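Local coordinates for protein geranyltranstransferase (Agrobacterium tumefaciens, PDB 2H8O) that probably joins isopentenyl diphosphate to geranyl diphosphate to make farnesyl diphosphate, as a member of the polyprenyl synthetase family, at residues R246-L260 with L302-Y316. Sequence-based numbering, arbitrary orientation.
Sequences RLRLFGEKIGLSFQL and LQEQVAEASELLAPY
The ring of F250 has CD1 of L313 over one face, a CH-pi contact with the methyl 3.8 Å from the ring centroid, and the carbonyl O of A309 at its edge; CB of A309 lies 3.8 Å from CE1 of F250. The ring reaches the other helix because its CG stands opposite the backbone N (chi1 179°). On the guanidinium of R246, P315 CG sits over one face toward the rim, while L312 O lies near the plane and takes a 2.8 Å hydrogen bond from NH1 of R246, with an N-H...O angle of 160°. CD of R246 meets the edge of the Y316 ring, whose hydroxyl is hydrogen-bonded with E243. L312 fits as a knob among R246, L249, F250 and K253, its CD1 3.6 Å from the backbone N of F250. K253 returns the fit among Q305, E308, A309 and L312; a bend in its chain carries CD, CE and NZ alongside the E308 carboxylate, and NZ forms a salt bridge with OE1 of E308 (3.1 Å), whose hydrogen bond is weak. The Q305 amide lies against CB of L256, its OE1 3.2 Å from OG of S257. Farther along, L302 CD2 packs 3.8 Å from CB of L260. The helix axes approach to 9.1 Å and run nearly antiparallel at 161°, with helices 211-237 and 321-331 also packing on 246-260: neighbouring helices of the all-alpha prenyl synthase fold.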
loop_
_atom_site.group_PDB
_atom_site.type_symbol
_atom_site.label_atom_id
_atom_site.label_comp_id
_atom_site.label_asym_id
_atom_site.label_seq_id
_atom_site.Cartn_x
_atom_site.Cartn_y
_atom_site.Cartn_z
ATOM N N ARG A 246 -17.080 -14.121 14.849
ATOM C CA ARG A 246 -18.395 -13.512 15.042
ATOM C C ARG A 246 -18.410 -12.100 14.431
ATOM O O ARG A 246 -19.330 -11.742 13.675
ATOM C CB ARG A 246 -18.746 -13.450 16.529
ATOM C CG ARG A 246 -20.111 -12.848 16.833
ATOM C CD ARG A 246 -20.534 -13.071 18.296
ATOM N NE ARG A 246 -20.606 -14.518 18.583
ATOM C CZ ARG A 246 -21.649 -15.321 18.328
ATOM N NH1 ARG A 246 -22.793 -14.857 17.829
ATOM N NH2 ARG A 246 -21.563 -16.618 18.605
ATOM N N LEU A 247 -17.401 -11.303 14.761
ATOM C CA LEU A 247 -17.357 -9.926 14.237
ATOM C C LEU A 247 -17.119 -9.883 12.728
ATOM O O LEU A 247 -17.710 -9.051 12.039
ATOM C CB LEU A 247 -16.370 -9.046 15.017
ATOM C CG LEU A 247 -16.980 -8.287 16.205
ATOM C CD1 LEU A 247 -17.946 -7.207 15.727
ATOM C CD2 LEU A 247 -17.690 -9.220 17.186
ATOM N N ARG A 248 -16.282 -10.780 12.217
ATOM C CA ARG A 248 -16.143 -10.972 10.763
ATOM C C ARG A 248 -17.504 -11.255 10.079
ATOM O O ARG A 248 -17.927 -10.591 9.066
ATOM C CB ARG A 248 -15.119 -12.087 10.488
ATOM C CG ARG A 248 -14.780 -12.293 9.032
ATOM C CD ARG A 248 -13.922 -13.541 8.862
ATOM N NE ARG A 248 -13.703 -13.913 7.469
ATOM C CZ ARG A 248 -12.785 -13.380 6.671
ATOM N NH1 ARG A 248 -11.980 -12.428 7.116
ATOM N NH2 ARG A 248 -12.665 -13.808 5.411
ATOM N N LEU A 249 -18.216 -12.230 10.611
ATOM C CA LEU A 249 -19.507 -12.563 10.048
ATOM C C LEU A 249 -20.454 -11.369 10.098
ATOM O O LEU A 249 -21.181 -11.103 9.130
ATOM C CB LEU A 249 -20.125 -13.754 10.782
ATOM C CG LEU A 249 -19.650 -15.173 10.614
ATOM C CD1 LEU A 249 -20.668 -16.050 11.324
ATOM C CD2 LEU A 249 -19.542 -15.575 9.154
ATOM N N PHE A 250 -20.454 -10.653 11.216
ATOM C CA PHE A 250 -21.265 -9.440 11.342
ATOM C C PHE A 250 -20.887 -8.452 10.225
ATOM O O PHE A 250 -21.749 -7.870 9.558
ATOM C CB PHE A 250 -21.079 -8.796 12.719
ATOM C CG PHE A 250 -21.865 -7.532 12.898
ATOM C CD1 PHE A 250 -23.216 -7.559 13.231
ATOM C CD2 PHE A 250 -21.266 -6.303 12.708
ATOM C CE1 PHE A 250 -23.930 -6.372 13.388
ATOM C CE2 PHE A 250 -21.980 -5.128 12.845
ATOM C CZ PHE A 250 -23.305 -5.163 13.190
ATOM N N GLY A 251 -19.587 -8.286 10.004
ATOM C CA GLY A 251 -19.093 -7.387 8.965
ATOM C C GLY A 251 -19.526 -7.816 7.576
ATOM O O GLY A 251 -19.880 -6.997 6.742
ATOM N N GLU A 252 -19.513 -9.128 7.336
ATOM C CA GLU A 252 -20.051 -9.665 6.076
ATOM C C GLU A 252 -21.543 -9.304 5.896
ATOM O O GLU A 252 -21.948 -8.873 4.824
ATOM C CB GLU A 252 -19.778 -11.180 5.965
ATOM C CG GLU A 252 -18.284 -11.475 5.842
ATOM C CD GLU A 252 -17.926 -12.942 5.721
ATOM O OE1 GLU A 252 -18.757 -13.793 6.075
ATOM O OE2 GLU A 252 -16.803 -13.239 5.224
ATOM N N LYS A 253 -22.363 -9.432 6.942
ATOM C CA LYS A 253 -23.787 -9.053 6.826
ATOM C C LYS A 253 -23.970 -7.543 6.585
ATOM O O LYS A 253 -24.813 -7.117 5.782
ATOM C CB LYS A 253 -24.577 -9.513 8.063
ATOM C CG LYS A 253 -24.579 -11.029 8.299
ATOM C CD LYS A 253 -25.308 -11.784 7.170
ATOM C CE LYS A 253 -25.090 -13.293 7.201
ATOM N NZ LYS A 253 -25.415 -13.909 5.864
ATOM N N ILE A 254 -23.163 -6.716 7.247
ATOM C CA ILE A 254 -23.177 -5.265 7.002
ATOM C C ILE A 254 -22.897 -4.984 5.526
ATOM O O ILE A 254 -23.590 -4.207 4.897
ATOM C CB ILE A 254 -22.117 -4.509 7.860
ATOM C CG1 ILE A 254 -22.506 -4.495 9.334
ATOM C CG2 ILE A 254 -21.933 -3.056 7.350
ATOM C CD1 ILE A 254 -23.646 -3.526 9.685
ATOM N N GLY A 255 -21.884 -5.633 4.970
ATOM C CA GLY A 255 -21.486 -5.374 3.591
ATOM C C GLY A 255 -22.531 -5.840 2.599
ATOM O O GLY A 255 -22.791 -5.158 1.627
ATOM N N LEU A 256 -23.115 -7.008 2.849
ATOM C CA LEU A 256 -24.208 -7.525 2.027
ATOM C C LEU A 256 -25.376 -6.515 2.039
ATOM O O LEU A 256 -25.951 -6.203 0.989
ATOM C CB LEU A 256 -24.658 -8.907 2.525
ATOM C CG LEU A 256 -23.662 -10.072 2.349
ATOM C CD1 LEU A 256 -24.057 -11.339 3.156
ATOM C CD2 LEU A 256 -23.540 -10.390 0.885
ATOM N N SER A 257 -25.713 -6.001 3.220
ATOM C CA SER A 257 -26.805 -5.050 3.339
ATOM C C SER A 257 -26.467 -3.709 2.676
ATOM O O SER A 257 -27.318 -3.099 2.015
ATOM C CB SER A 257 -27.165 -4.830 4.814
ATOM O OG SER A 257 -27.742 -6.008 5.365
ATOM N N PHE A 258 -25.234 -3.263 2.869
ATOM C CA PHE A 258 -24.744 -2.013 2.280
ATOM C C PHE A 258 -24.913 -2.022 0.765
ATOM O O PHE A 258 -25.430 -1.075 0.182
ATOM C CB PHE A 258 -23.286 -1.820 2.685
ATOM C CG PHE A 258 -22.628 -0.587 2.117
ATOM C CD1 PHE A 258 -22.538 0.575 2.870
ATOM C CD2 PHE A 258 -22.069 -0.614 0.847
ATOM C CE1 PHE A 258 -21.916 1.698 2.358
ATOM C CE2 PHE A 258 -21.450 0.491 0.327
ATOM C CZ PHE A 258 -21.371 1.654 1.075
ATOM N N GLN A 259 -24.515 -3.128 0.147
ATOM C CA GLN A 259 -24.591 -3.273 -1.307
ATOM C C GLN A 259 -26.038 -3.287 -1.811
ATOM O O GLN A 259 -26.379 -2.556 -2.745
ATOM C CB GLN A 259 -23.873 -4.563 -1.727
ATOM C CG GLN A 259 -23.787 -4.777 -3.229
ATOM C CD GLN A 259 -22.994 -3.684 -3.899
ATOM O OE1 GLN A 259 -21.879 -3.359 -3.464
ATOM N NE2 GLN A 259 -23.560 -3.082 -4.950
ATOM N N LEU A 260 -26.886 -4.119 -1.202
ATOM C CA LEU A 260 -28.299 -4.218 -1.591
ATOM C C LEU A 260 -29.033 -2.894 -1.431
ATOM O O LEU A 260 -29.731 -2.455 -2.333
ATOM C CB LEU A 260 -29.028 -5.259 -0.751
ATOM C CG LEU A 260 -29.103 -6.705 -1.207
ATOM C CD1 LEU A 260 -29.922 -7.486 -0.211
ATOM C CD2 LEU A 260 -29.711 -6.809 -2.603
ATOM N N LEU A 302 -32.690 -7.945 2.470
ATOM C CA LEU A 302 -32.168 -6.883 3.359
ATOM C C LEU A 302 -32.674 -7.060 4.777
ATOM O O LEU A 302 -31.921 -6.986 5.734
ATOM C CB LEU A 302 -32.613 -5.495 2.889
ATOM C CG LEU A 302 -31.702 -4.657 2.018
ATOM C CD1 LEU A 302 -32.404 -3.342 1.708
ATOM C CD2 LEU A 302 -30.354 -4.407 2.713
ATOM N N GLN A 303 -33.983 -7.258 4.903
ATOM C CA GLN A 303 -34.617 -7.455 6.190
ATOM C C GLN A 303 -34.018 -8.672 6.905
ATOM O O GLN A 303 -33.780 -8.630 8.106
ATOM C CB GLN A 303 -36.121 -7.654 5.984
ATOM C CG GLN A 303 -37.006 -7.208 7.131
ATOM C CD GLN A 303 -38.500 -7.396 6.833
ATOM O OE1 GLN A 303 -38.880 -8.019 5.840
ATOM N NE2 GLN A 303 -39.350 -6.856 7.705
ATOM N N GLU A 304 -33.796 -9.752 6.158
ATOM C CA GLU A 304 -33.186 -10.972 6.689
ATOM C C GLU A 304 -31.781 -10.713 7.219
ATOM O O GLU A 304 -31.434 -11.162 8.308
ATOM C CB GLU A 304 -33.100 -12.062 5.614
ATOM C CG GLU A 304 -34.428 -12.701 5.241
ATOM C CD GLU A 304 -34.315 -13.622 4.027
ATOM O OE1 GLU A 304 -33.191 -14.088 3.708
ATOM O OE2 GLU A 304 -35.359 -13.888 3.386
ATOM N N GLN A 305 -30.984 -9.994 6.437
ATOM C CA GLN A 305 -29.593 -9.694 6.812
ATOM C C GLN A 305 -29.482 -8.828 8.062
ATOM O O GLN A 305 -28.567 -9.022 8.868
ATOM C CB GLN A 305 -28.849 -9.049 5.639
ATOM C CG GLN A 305 -28.490 -10.062 4.583
ATOM C CD GLN A 305 -28.200 -9.459 3.244
ATOM O OE1 GLN A 305 -28.202 -8.235 3.080
ATOM N NE2 GLN A 305 -27.934 -10.314 2.267
ATOM N N VAL A 306 -30.408 -7.888 8.245
ATOM C CA VAL A 306 -30.428 -7.092 9.469
ATOM C C VAL A 306 -30.759 -7.975 10.664
ATOM O O VAL A 306 -30.163 -7.838 11.726
ATOM C CB VAL A 306 -31.449 -5.921 9.415
ATOM C CG1 VAL A 306 -31.581 -5.278 10.773
ATOM C CG2 VAL A 306 -31.022 -4.898 8.385
ATOM N N ALA A 307 -31.727 -8.874 10.490
ATOM C CA ALA A 307 -32.085 -9.809 11.540
ATOM C C ALA A 307 -30.905 -10.727 11.898
ATOM O O ALA A 307 -30.616 -10.943 13.071
ATOM C CB ALA A 307 -33.286 -10.645 11.098
ATOM N N GLU A 308 -30.221 -11.243 10.883
ATOM C CA GLU A 308 -29.058 -12.101 11.090
ATOM C C GLU A 308 -27.924 -11.353 11.780
ATOM O O GLU A 308 -27.274 -11.897 12.673
ATOM C CB GLU A 308 -28.560 -12.664 9.764
ATOM C CG GLU A 308 -29.514 -13.678 9.161
ATOM C CD GLU A 308 -29.162 -14.051 7.753
ATOM O OE1 GLU A 308 -28.223 -13.453 7.180
ATOM O OE2 GLU A 308 -29.814 -14.967 7.210
ATOM N N ALA A 309 -27.693 -10.119 11.342
ATOM C CA ALA A 309 -26.671 -9.255 11.940
ATOM C C ALA A 309 -26.945 -9.041 13.426
ATOM O O ALA A 309 -26.057 -9.163 14.276
ATOM C CB ALA A 309 -26.620 -7.904 11.198
ATOM N N SER A 310 -28.193 -8.735 13.738
ATOM C CA SER A 310 -28.621 -8.524 15.121
ATOM C C SER A 310 -28.474 -9.765 15.994
ATOM O O SER A 310 -28.059 -9.683 17.158
ATOM C CB SER A 310 -30.067 -8.042 15.141
ATOM O OG SER A 310 -30.180 -6.859 14.372
ATOM N N GLU A 311 -28.805 -10.927 15.433
ATOM C CA GLU A 311 -28.687 -12.165 16.174
ATOM C C GLU A 311 -27.219 -12.474 16.505
ATOM O O GLU A 311 -26.922 -13.018 17.573
ATOM C CB GLU A 311 -29.337 -13.309 15.385
ATOM C CG GLU A 311 -29.659 -14.523 16.196
ATOM C CD GLU A 311 -30.551 -15.538 15.446
ATOM O OE1 GLU A 311 -30.590 -16.722 15.857
ATOM O OE2 GLU A 311 -31.201 -15.165 14.432
ATOM N N LEU A 312 -26.301 -12.122 15.600
ATOM C CA LEU A 312 -24.885 -12.373 15.836
ATOM C C LEU A 312 -24.377 -11.651 17.058
ATOM O O LEU A 312 -23.497 -12.143 17.738
ATOM C CB LEU A 312 -24.025 -11.978 14.626
ATOM C CG LEU A 312 -24.072 -12.941 13.452
ATOM C CD1 LEU A 312 -23.549 -12.285 12.157
ATOM C CD2 LEU A 312 -23.269 -14.205 13.789
ATOM N N LEU A 313 -24.921 -10.466 17.331
ATOM C CA LEU A 313 -24.437 -9.675 18.454
ATOM C C LEU A 313 -25.297 -9.783 19.703
ATOM O O LEU A 313 -25.032 -9.091 20.693
ATOM C CB LEU A 313 -24.334 -8.206 18.040
ATOM C CG LEU A 313 -23.364 -7.933 16.892
ATOM C CD1 LEU A 313 -23.105 -6.405 16.762
ATOM C CD2 LEU A 313 -22.037 -8.712 17.011
ATOM N N ALA A 314 -26.299 -10.657 19.665
ATOM C CA ALA A 314 -27.185 -10.892 20.798
ATOM C C ALA A 314 -26.431 -11.131 22.096
ATOM O O ALA A 314 -26.841 -10.609 23.140
ATOM C CB ALA A 314 -28.103 -12.081 20.509
ATOM N N PRO A 315 -25.344 -11.924 22.059
ATOM C CA PRO A 315 -24.696 -12.240 23.341
ATOM C C PRO A 315 -24.128 -11.042 24.110
ATOM O O PRO A 315 -23.891 -11.155 25.315
ATOM C CB PRO A 315 -23.562 -13.192 22.939
ATOM C CG PRO A 315 -23.999 -13.773 21.653
ATOM C CD PRO A 315 -24.692 -12.640 20.947
ATOM N N TYR A 316 -23.917 -9.914 23.433
ATOM C CA TYR A 316 -23.381 -8.713 24.077
ATOM C C TYR A 316 -24.448 -7.815 24.689
ATOM O O TYR A 316 -24.101 -6.815 25.311
ATOM C CB TYR A 316 -22.534 -7.906 23.083
ATOM C CG TYR A 316 -21.408 -8.725 22.530
ATOM C CD1 TYR A 316 -20.206 -8.864 23.221
ATOM C CD2 TYR A 316 -21.555 -9.391 21.320
ATOM C CE1 TYR A 316 -19.174 -9.655 22.708
ATOM C CE2 TYR A 316 -20.541 -10.174 20.810
ATOM C CZ TYR A 316 -19.360 -10.310 21.511
ATOM O OH TYR A 316 -18.376 -11.103 20.963
#